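Local coordinates for protein glutathione S-transferase (Sulfitobacter, PDB 4GF0) that binds glutathione and probably catalyses its conjugation, through the thiol sulfur, to electrophilic substrates, at residues P43-I48 and G52-L57; A56-L59 and T63-T66; G151-G156 and M190-A195. All coordinates share one frame; numbering follows the deposited sequence. Where two conformers were deposited one is given.

Contact 1: residues P43-I48 and G52-L57; sequences PDYLAI and GRVPAL. With GSH (glutathione), chain D.
The ring of Tyr45 meets the 52-57 segment with its edge: Arg53 N and O and the carbonyl carbon of Gly52 lie near its plane, while CG1 of Val54 comes in obliquely. This is the cis-proline loop of the thioredoxin-like domain of glutathione transferases, where the peptide before Pro55 is cis and the backbone of Val54 faces the tripeptide. With CG anti to the backbone N (chi1 -172°), Tyr45 reaches out from the short helix 43-46, and its OH donates a hydrogen bond to Arg53 O at 2.8 Å. Asn49 ND2 also bonds to that oxygen, and the two bonds hold the carbonyl immediately before Val54, whose own N and O bond the ligand. Tyrosine suits the place because its ring packs against apolar neighbours while its hydroxyl satisfies a loop carbonyl; the small CB of Ala56 comes within 3.6 Å of Tyr45 OH. Gly52 has positive phi (70°), which favours glycine, and a CB there would crowd CD2 of Leu46, which rests 3.7 Å from Gly52 CA. On the ligand side Val54 pairs with glutathione like a strand: its N donates to GSH O2 at 3.0 Å and its O accepts from GSH N2 at 2.9 Å. GSH OE1 lies at the edge of the Arg53 guanidinium, receiving a bent hydrogen bond from Arg53 NH1 at 3.0 Å, with an N-H...O angle of 135°.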
loop_
_atom_site.group_PDB
_atom_site.type_symbol
_atom_site.label_atom_id
_atom_site.label_comp_id
_atom_site.label_asym_id
_atom_site.label_seq_id
_atom_site.Cartn_x
_atom_site.Cartn_y
_atom_site.Cartn_z
ATOM N N PRO A 43 -9.834 16.219 -16.188
ATOM C CA PRO A 43 -11.180 15.655 -15.997
ATOM C C PRO A 43 -11.425 14.267 -16.594
ATOM O O PRO A 43 -12.017 13.432 -15.908
ATOM C CB PRO A 43 -12.078 16.683 -16.689
ATOM C CG PRO A 43 -11.387 17.978 -16.432
ATOM C CD PRO A 43 -9.895 17.674 -16.435
ATOM N N ASP A 44 -11.004 14.020 -17.833
ATOM C CA ASP A 44 -11.255 12.726 -18.470
ATOM C C ASP A 44 -10.665 11.562 -17.679
ATOM O O ASP A 44 -11.321 10.526 -17.475
ATOM C CB ASP A 44 -10.712 12.696 -19.903
ATOM C CG ASP A 44 -11.602 13.431 -20.883
ATOM O OD1 ASP A 44 -12.759 13.735 -20.529
ATOM O OD2 ASP A 44 -11.143 13.690 -22.015
ATOM N N TYR A 45 -9.423 11.717 -17.244
ATOM C CA TYR A 45 -8.801 10.653 -16.465
ATOM C C TYR A 45 -9.299 10.647 -15.016
ATOM O O TYR A 45 -9.464 9.585 -14.418
ATOM C CB TYR A 45 -7.272 10.724 -16.501
ATOM C CG TYR A 45 -6.705 9.499 -15.854
ATOM C CD1 TYR A 45 -6.871 8.260 -16.449
ATOM C CD2 TYR A 45 -6.084 9.557 -14.615
ATOM C CE1 TYR A 45 -6.390 7.112 -15.851
ATOM C CE2 TYR A 45 -5.601 8.409 -14.005
ATOM C CZ TYR A 45 -5.748 7.193 -14.632
ATOM O OH TYR A 45 -5.277 6.041 -14.028
ATOM N N LEU A 46 -9.545 11.826 -14.454
ATOM C CA LEU A 46 -10.064 11.899 -13.086
ATOM C C LEU A 46 -11.423 11.213 -12.940
ATOM O O LEU A 46 -11.771 10.760 -11.850
ATOM C CB LEU A 46 -10.136 13.346 -12.583
ATOM C CG LEU A 46 -8.809 14.078 -12.333
ATOM C CD1 LEU A 46 -9.056 15.518 -11.899
ATOM C CD2 LEU A 46 -7.972 13.356 -11.294
ATOM N N ALA A 47 -12.186 11.130 -14.033
ATOM C CA ALA A 47 -13.456 10.404 -14.030
ATOM C C ALA A 47 -13.203 8.904 -13.908
ATOM O O ALA A 47 -14.073 8.143 -13.483
ATOM C CB ALA A 47 -14.265 10.711 -15.293
ATOM N N ILE A 48 -12.001 8.478 -14.280
ATOM C CA ILE A 48 -11.629 7.076 -14.156
ATOM C C ILE A 48 -11.012 6.828 -12.789
ATOM O O ILE A 48 -11.442 5.943 -12.057
ATOM C CB ILE A 48 -10.654 6.655 -15.275
ATOM C CG1 ILE A 48 -11.367 6.751 -16.628
ATOM C CG2 ILE A 48 -10.124 5.234 -15.035
ATOM C CD1 ILE A 48 -10.475 6.485 -17.823
ATOM N N GLY A 52 -6.017 10.545 -9.596
ATOM C CA GLY A 52 -5.153 11.073 -10.640
ATOM C C GLY A 52 -3.826 10.341 -10.731
ATOM O O GLY A 52 -2.794 10.955 -11.024
ATOM N N ARG A 53 -3.848 9.038 -10.472
ATOM C CA ARG A 53 -2.630 8.232 -10.509
ATOM C C ARG A 53 -2.812 7.042 -11.419
ATOM O O ARG A 53 -3.943 6.626 -11.686
ATOM C CB ARG A 53 -2.265 7.699 -9.114
ATOM C CG ARG A 53 -2.312 8.705 -7.993
ATOM C CD ARG A 53 -1.199 9.740 -8.070
ATOM N NE ARG A 53 -1.288 10.624 -6.905
ATOM C CZ ARG A 53 -0.856 10.286 -5.695
ATOM N NH1 ARG A 53 -0.280 9.099 -5.505
ATOM N NH2 ARG A 53 -0.991 11.127 -4.676
ATOM N N VAL A 54 -1.697 6.482 -11.879
ATOM C CA VAL A 54 -1.721 5.158 -12.500
ATOM C C VAL A 54 -1.022 4.207 -11.517
ATOM O O VAL A 54 -0.130 4.628 -10.779
ATOM C CB VAL A 54 -1.024 5.150 -13.890
ATOM C CG1 VAL A 54 -1.794 6.013 -14.879
ATOM C CG2 VAL A 54 0.415 5.642 -13.774
ATOM N N PRO A 55 -1.414 2.926 -11.491
ATOM C CA PRO A 55 -2.371 2.231 -12.362
ATOM C C PRO A 55 -3.833 2.403 -11.976
ATOM O O PRO A 55 -4.158 2.714 -10.825
ATOM C CB PRO A 55 -1.993 0.764 -12.167
ATOM C CG PRO A 55 -1.524 0.720 -10.715
ATOM C CD PRO A 55 -0.747 1.995 -10.559
ATOM N N ALA A 56 -4.706 2.163 -12.952
ATOM C CA ALA A 56 -6.105 1.872 -12.673
ATOM C C ALA A 56 -6.445 0.701 -13.573
ATOM O O ALA A 56 -5.876 0.554 -14.661
ATOM C CB ALA A 56 -6.998 3.082 -12.982
ATOM N N LEU A 57 -7.367 -0.136 -13.125
ATOM C CA LEU A 57 -7.746 -1.309 -13.901
ATOM C C LEU A 57 -9.246 -1.310 -14.102
ATOM O O LEU A 57 -10.005 -1.196 -13.137
ATOM C CB LEU A 57 -7.329 -2.580 -13.152
ATOM C CG LEU A 57 -7.459 -3.905 -13.907
ATOM C CD1 LEU A 57 -6.379 -3.999 -15.005
ATOM C CD2 LEU A 57 -7.350 -5.066 -12.914
HETATM N N1 GSH D . -0.279 4.257 -3.996
HETATM C CA1 GSH D . -0.406 4.278 -5.436
HETATM C C1 GSH D . -0.249 2.895 -5.982
HETATM O O11 GSH D . -0.914 2.530 -6.989
HETATM O O12 GSH D . 0.570 2.096 -5.452
HETATM C CB1 GSH D . 0.674 5.144 -6.040
HETATM C CG1 GSH D . 0.220 5.518 -7.454
HETATM C CD1 GSH D . 1.145 6.607 -8.008
HETATM O OE1 GSH D . 1.492 7.560 -7.309
HETATM N N2 GSH D . 1.611 6.494 -9.387
HETATM C CA2 GSH D . 2.473 7.516 -9.930
HETATM C C2 GSH D . 1.592 8.566 -10.554
HETATM O O2 GSH D . 0.504 8.269 -11.031
HETATM C CB2 GSH D . 3.386 6.952 -10.970
HETATM S SG2 GSH D . 4.546 5.828 -10.211
HETATM N N3 GSH D . 2.002 9.964 -10.591
HETATM C CA3 GSH D . 1.113 10.935 -11.218
HETATM C C3 GSH D . 1.092 12.235 -10.453
HETATM O O31 GSH D . 1.502 12.279 -9.258
HETATM O O32 GSH D . 0.639 13.288 -11.005
#

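Contact 2: residues A56-L59 and T63-T66; sequences ALRL and TILT
Leu57 and Leu65 face each other as an antiparallel hydrogen-bonded pair, the tight centre of a beta hairpin. Leu57 N donates to Leu65 O at 2.9 Å, and Leu65 N returns a bond to Leu57 O at 2.8 Å. Nearer the turn, Leu59 N reaches Thr63 O at 2.8 Å with a nearly straight N-H...O angle of 170°. On the leucine face, Leu59 and Leu65 cross at about a right angle, CD2 of Leu59 lying 3.8 Å from CD1 of Leu65; branched apolar chains suit this buried side. The other face, with Arg58 and Ile64 partly exposed and Ile48 lying against both, mixes polar with apolar groups. There CD1 of Ile64 sits over the centre of one face of the Arg58 guanidinium, 3.6 Å from Arg58 CZ. The Arg58 chain starts extended and bends at chi3 (-57°), which folds the flat group back over the isoleucine, while NH2 still bonds to Tyr7 OH. Thr63, partly exposed, bonds Asp61 through OG1 and is touched by Gln94 of the second subunit. Strand 64-66 is one edge of the chain's four-stranded sheet, and strand 56-58 lies between it and strand 4-8; helix 68-78 covers the leucines through Leu71 and Tyr74, and Ala93 of the second subunit packs on Leu65.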
loop_
_atom_site.group_PDB
_atom_site.type_symbol
_atom_site.label_atom_id
_atom_site.label_comp_id
_atom_site.label_asym_id
_atom_site.label_seq_id
_atom_site.Cartn_x
_atom_site.Cartn_y
_atom_site.Cartn_z
ATOM N N ALA A 56 -4.706 2.163 -12.952
ATOM C CA ALA A 56 -6.105 1.872 -12.673
ATOM C C ALA A 56 -6.445 0.701 -13.573
ATOM O O ALA A 56 -5.876 0.554 -14.661
ATOM C CB ALA A 56 -6.998 3.082 -12.982
ATOM N N LEU A 57 -7.367 -0.136 -13.125
ATOM C CA LEU A 57 -7.746 -1.309 -13.901
ATOM C C LEU A 57 -9.246 -1.310 -14.102
ATOM O O LEU A 57 -10.005 -1.196 -13.137
ATOM C CB LEU A 57 -7.329 -2.580 -13.152
ATOM C CG LEU A 57 -7.459 -3.905 -13.907
ATOM C CD1 LEU A 57 -6.379 -3.999 -15.005
ATOM C CD2 LEU A 57 -7.350 -5.066 -12.914
ATOM N N ARG A 58 -9.683 -1.438 -15.352
ATOM C CA ARG A 58 -11.101 -1.547 -15.615
ATOM C C ARG A 58 -11.456 -3.011 -15.808
ATOM O O ARG A 58 -10.874 -3.703 -16.657
ATOM C CB ARG A 58 -11.498 -0.755 -16.867
ATOM C CG ARG A 58 -12.981 -0.876 -17.193
ATOM C CD ARG A 58 -13.331 -0.227 -18.529
ATOM N NE ARG A 58 -12.944 1.178 -18.542
ATOM C CZ ARG A 58 -13.642 2.151 -17.962
ATOM N NH1 ARG A 58 -14.771 1.872 -17.319
ATOM N NH2 ARG A 58 -13.207 3.406 -18.021
ATOM N N LEU A 59 -12.418 -3.480 -15.026
ATOM C CA LEU A 59 -12.810 -4.889 -15.078
ATOM C C LEU A 59 -13.808 -5.122 -16.196
ATOM O O LEU A 59 -14.256 -4.173 -16.847
ATOM C CB LEU A 59 -13.406 -5.324 -13.739
ATOM C CG LEU A 59 -12.499 -5.105 -12.530
ATOM C CD1 LEU A 59 -13.145 -5.725 -11.286
ATOM C CD2 LEU A 59 -11.091 -5.664 -12.765
ATOM N N THR A 63 -16.185 -1.907 -13.640
ATOM C CA THR A 63 -15.679 -1.469 -12.341
ATOM C C THR A 63 -14.232 -1.011 -12.491
ATOM O O THR A 63 -13.444 -1.675 -13.164
ATOM C CB THR A 63 -15.686 -2.634 -11.338
ATOM O OG1 THR A 63 -17.034 -3.034 -11.101
ATOM C CG2 THR A 63 -15.027 -2.226 -10.016
ATOM N N ILE A 64 -13.876 0.114 -11.866
ATOM C CA ILE A 64 -12.485 0.572 -11.849
ATOM C C ILE A 64 -11.857 0.239 -10.501
ATOM O O ILE A 64 -12.417 0.576 -9.451
ATOM C CB ILE A 64 -12.373 2.110 -12.057
ATOM C CG1 ILE A 64 -13.086 2.554 -13.341
ATOM C CG2 ILE A 64 -10.902 2.556 -12.040
ATOM C CD1 ILE A 64 -12.401 2.109 -14.625
ATOM N N LEU A 65 -10.699 -0.416 -10.534
ATOM C CA LEU A 65 -9.905 -0.663 -9.330
ATOM C C LEU A 65 -8.636 0.182 -9.358
ATOM O O LEU A 65 -8.073 0.449 -10.424
ATOM C CB LEU A 65 -9.516 -2.137 -9.242
ATOM C CG LEU A 65 -10.671 -3.144 -9.210
ATOM C CD1 LEU A 65 -10.091 -4.567 -9.288
ATOM C CD2 LEU A 65 -11.481 -2.965 -7.938
ATOM N N THR A 66 -8.191 0.602 -8.182
ATOM C CA THR A 66 -6.933 1.338 -8.053
ATOM C C THR A 66 -6.070 0.740 -6.955
ATOM O O THR A 66 -6.557 -0.073 -6.157
ATOM C CB THR A 66 -7.153 2.817 -7.700
ATOM O OG1 THR A 66 -7.820 2.912 -6.433
ATOM C CG2 THR A 66 -7.994 3.508 -8.774
#

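Contact 3: residues G151-G156 and M190-A195; sequences GPYVLG and MQQMTA
Tyr153 touches two consecutive helix residues, Gln192 and Met193, with its CE1 edge and its hydroxyl. SD of Met193 lies at the ring edge, 3.9 Å from Tyr153 CE1 and 5.1 Å from the centroid, a Met-aromatic contact. CB of Gln192 comes in obliquely, 3.7 Å from Tyr153 OH, and the amide of Gln192 stands almost perpendicular to the ring, with 87° between the planes. Beside it, CB of Pro152 meets CG of Gln192 at 4.0 Å, so the aliphatic part of the glutamine does the packing and its bend at chi2 (-61°) turns the amide aside. Methionine suits its position because its flexible chain can lay the sulfur against an aromatic edge. No hydrogen bond crosses between the segments; the Tyr153 hydroxyl pairs instead with Arg196, a little farther along the chain. Were the ring and hydroxyl cut back to an alanine here, Arg196 would probably lose its hydroxyl partner and a gap open beside the Met193 sulfur. Phe159, T-shaped to the Tyr153 ring, also touches Met193. The tyrosine's backbone is held by a type I beta turn: Tyr153 N donates to Gly156 O, and Tyr153 O accepts from Gly156 N and Gly151 N, from opposite faces of its plane. This loop-to-helix contact lies within the all-helical C-terminal domain of the glutathione transferase fold, joining the loop after helix 123-148 to helix 184-194.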
loop_
_atom_site.group_PDB
_atom_site.type_symbol
_atom_site.label_atom_id
_atom_site.label_comp_id
_atom_site.label_asym_id
_atom_site.label_seq_id
_atom_site.Cartn_x
_atom_site.Cartn_y
_atom_site.Cartn_z
ATOM N N GLY A 151 16.087 -14.366 -2.233
ATOM C CA GLY A 151 16.958 -14.697 -3.351
ATOM C C GLY A 151 16.674 -16.070 -3.928
ATOM O O GLY A 151 16.565 -17.039 -3.180
ATOM N N PRO A 152 16.567 -16.171 -5.264
ATOM C CA PRO A 152 16.709 -15.069 -6.225
ATOM C C PRO A 152 15.534 -14.101 -6.219
ATOM O O PRO A 152 15.723 -12.931 -6.570
ATOM C CB PRO A 152 16.777 -15.783 -7.582
ATOM C CG PRO A 152 16.099 -17.102 -7.350
ATOM C CD PRO A 152 16.468 -17.477 -5.940
ATOM N N TYR A 153 14.356 -14.572 -5.809
ATOM C CA TYR A 153 13.158 -13.731 -5.773
ATOM C C TYR A 153 12.834 -13.380 -4.338
ATOM O O TYR A 153 13.514 -13.839 -3.427
ATOM C CB TYR A 153 11.973 -14.459 -6.415
ATOM C CG TYR A 153 12.194 -14.748 -7.878
ATOM C CD1 TYR A 153 12.272 -13.718 -8.808
ATOM C CD2 TYR A 153 12.349 -16.049 -8.331
ATOM C CE1 TYR A 153 12.492 -13.989 -10.160
ATOM C CE2 TYR A 153 12.567 -16.323 -9.672
ATOM C CZ TYR A 153 12.628 -15.293 -10.581
ATOM O OH TYR A 153 12.851 -15.583 -11.914
ATOM N N VAL A 154 11.789 -12.591 -4.122
ATOM C CA VAL A 154 11.460 -12.186 -2.752
ATOM C C VAL A 154 11.290 -13.373 -1.796
ATOM O O VAL A 154 11.866 -13.398 -0.718
ATOM C CB VAL A 154 10.214 -11.288 -2.722
ATOM C CG1 VAL A 154 9.739 -11.071 -1.275
ATOM C CG2 VAL A 154 10.521 -9.964 -3.393
ATOM N N LEU A 155 10.525 -14.375 -2.212
ATOM C CA LEU A 155 10.276 -15.525 -1.346
ATOM C C LEU A 155 11.331 -16.611 -1.470
ATOM O O LEU A 155 11.209 -17.668 -0.845
ATOM C CB LEU A 155 8.919 -16.128 -1.656
ATOM C CG LEU A 155 7.763 -15.178 -1.347
ATOM C CD1 LEU A 155 6.479 -15.813 -1.794
ATOM C CD2 LEU A 155 7.710 -14.868 0.143
ATOM N N GLY A 156 12.360 -16.358 -2.273
ATOM C CA GLY A 156 13.407 -17.347 -2.486
ATOM C C GLY A 156 13.289 -17.959 -3.866
ATOM O O GLY A 156 13.289 -17.241 -4.869
ATOM N N MET A 190 17.290 -8.551 -10.376
ATOM C CA MET A 190 16.999 -7.799 -11.591
ATOM C C MET A 190 17.377 -8.609 -12.822
ATOM O O MET A 190 16.701 -8.542 -13.831
ATOM C CB MET A 190 17.746 -6.458 -11.605
ATOM C CG MET A 190 17.372 -5.522 -10.458
ATOM S SD MET A 190 15.635 -5.039 -10.477
ATOM C CE MET A 190 15.645 -3.755 -11.742
ATOM N N GLN A 191 18.456 -9.372 -12.743
ATOM C CA GLN A 191 18.840 -10.210 -13.885
ATOM C C GLN A 191 17.844 -11.328 -14.162
ATOM O O GLN A 191 17.590 -11.661 -15.323
ATOM C CB GLN A 191 20.225 -10.792 -13.680
ATOM C CG GLN A 191 21.301 -9.729 -13.711
ATOM C CD GLN A 191 22.606 -10.241 -13.190
ATOM O OE1 GLN A 191 22.672 -11.330 -12.618
ATOM N NE2 GLN A 191 23.661 -9.460 -13.377
ATOM N N GLN A 192 17.298 -11.924 -13.107
ATOM C CA GLN A 192 16.290 -12.965 -13.290
ATOM C C GLN A 192 15.022 -12.363 -13.870
ATOM O O GLN A 192 14.422 -12.929 -14.778
ATOM C CB GLN A 192 15.974 -13.681 -11.970
ATOM C CG GLN A 192 17.150 -14.460 -11.387
ATOM C CD GLN A 192 17.628 -15.559 -12.315
ATOM O OE1 GLN A 192 16.831 -16.187 -13.025
ATOM N NE2 GLN A 192 18.936 -15.795 -12.322
ATOM N N MET A 193 14.617 -11.214 -13.337
ATOM C CA MET A 193 13.394 -10.554 -13.788
ATOM C C MET A 193 13.484 -10.150 -15.260
ATOM O O MET A 193 12.552 -10.375 -16.039
ATOM C CB MET A 193 13.094 -9.328 -12.916
ATOM C CG MET A 193 12.654 -9.669 -11.483
ATOM S SD MET A 193 11.108 -10.617 -11.443
ATOM C CE MET A 193 9.917 -9.411 -12.031
ATOM N N THR A 194 14.614 -9.556 -15.624
ATOM C CA THR A 194 14.856 -9.089 -16.987
ATOM C C THR A 194 14.738 -10.232 -18.003
ATOM O O THR A 194 14.331 -10.024 -19.148
ATOM C CB THR A 194 16.240 -8.396 -17.089
ATOM O OG1 THR A 194 16.229 -7.201 -16.294
ATOM C CG2 THR A 194 16.579 -8.040 -18.524
ATOM N N ALA A 195 15.053 -11.446 -17.557
ATOM C CA ALA A 195 15.055 -12.626 -18.421
ATOM C C ALA A 195 13.688 -13.294 -18.527
ATOM O O ALA A 195 13.508 -14.206 -19.334
ATOM C CB ALA A 195 16.088 -13.628 -17.929
#

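Contacts 1 and 2 share Ala56 and Leu57 and both use strand 56-58, their centres about 9 Å apart, and they touch where Ile48 packs on Ile64 and Arg58. Contact 1 is buried and serves the glutathione pocket, relying on a side-chain-to-backbone bond and a backbone loop open to ligand pairing. Contact 2 is partly buried, built from regular backbone bonds with a buried leucine face and a mixed, partly exposed face shared with Ile48. Contact 3 belongs to the other domain, with its centre about 31 Å from that of contact 1 and on the opposite side of the chain's centre; also partly buried, it lacks cross-segment hydrogen bonds and depends on sulfur, ring and aliphatic packing.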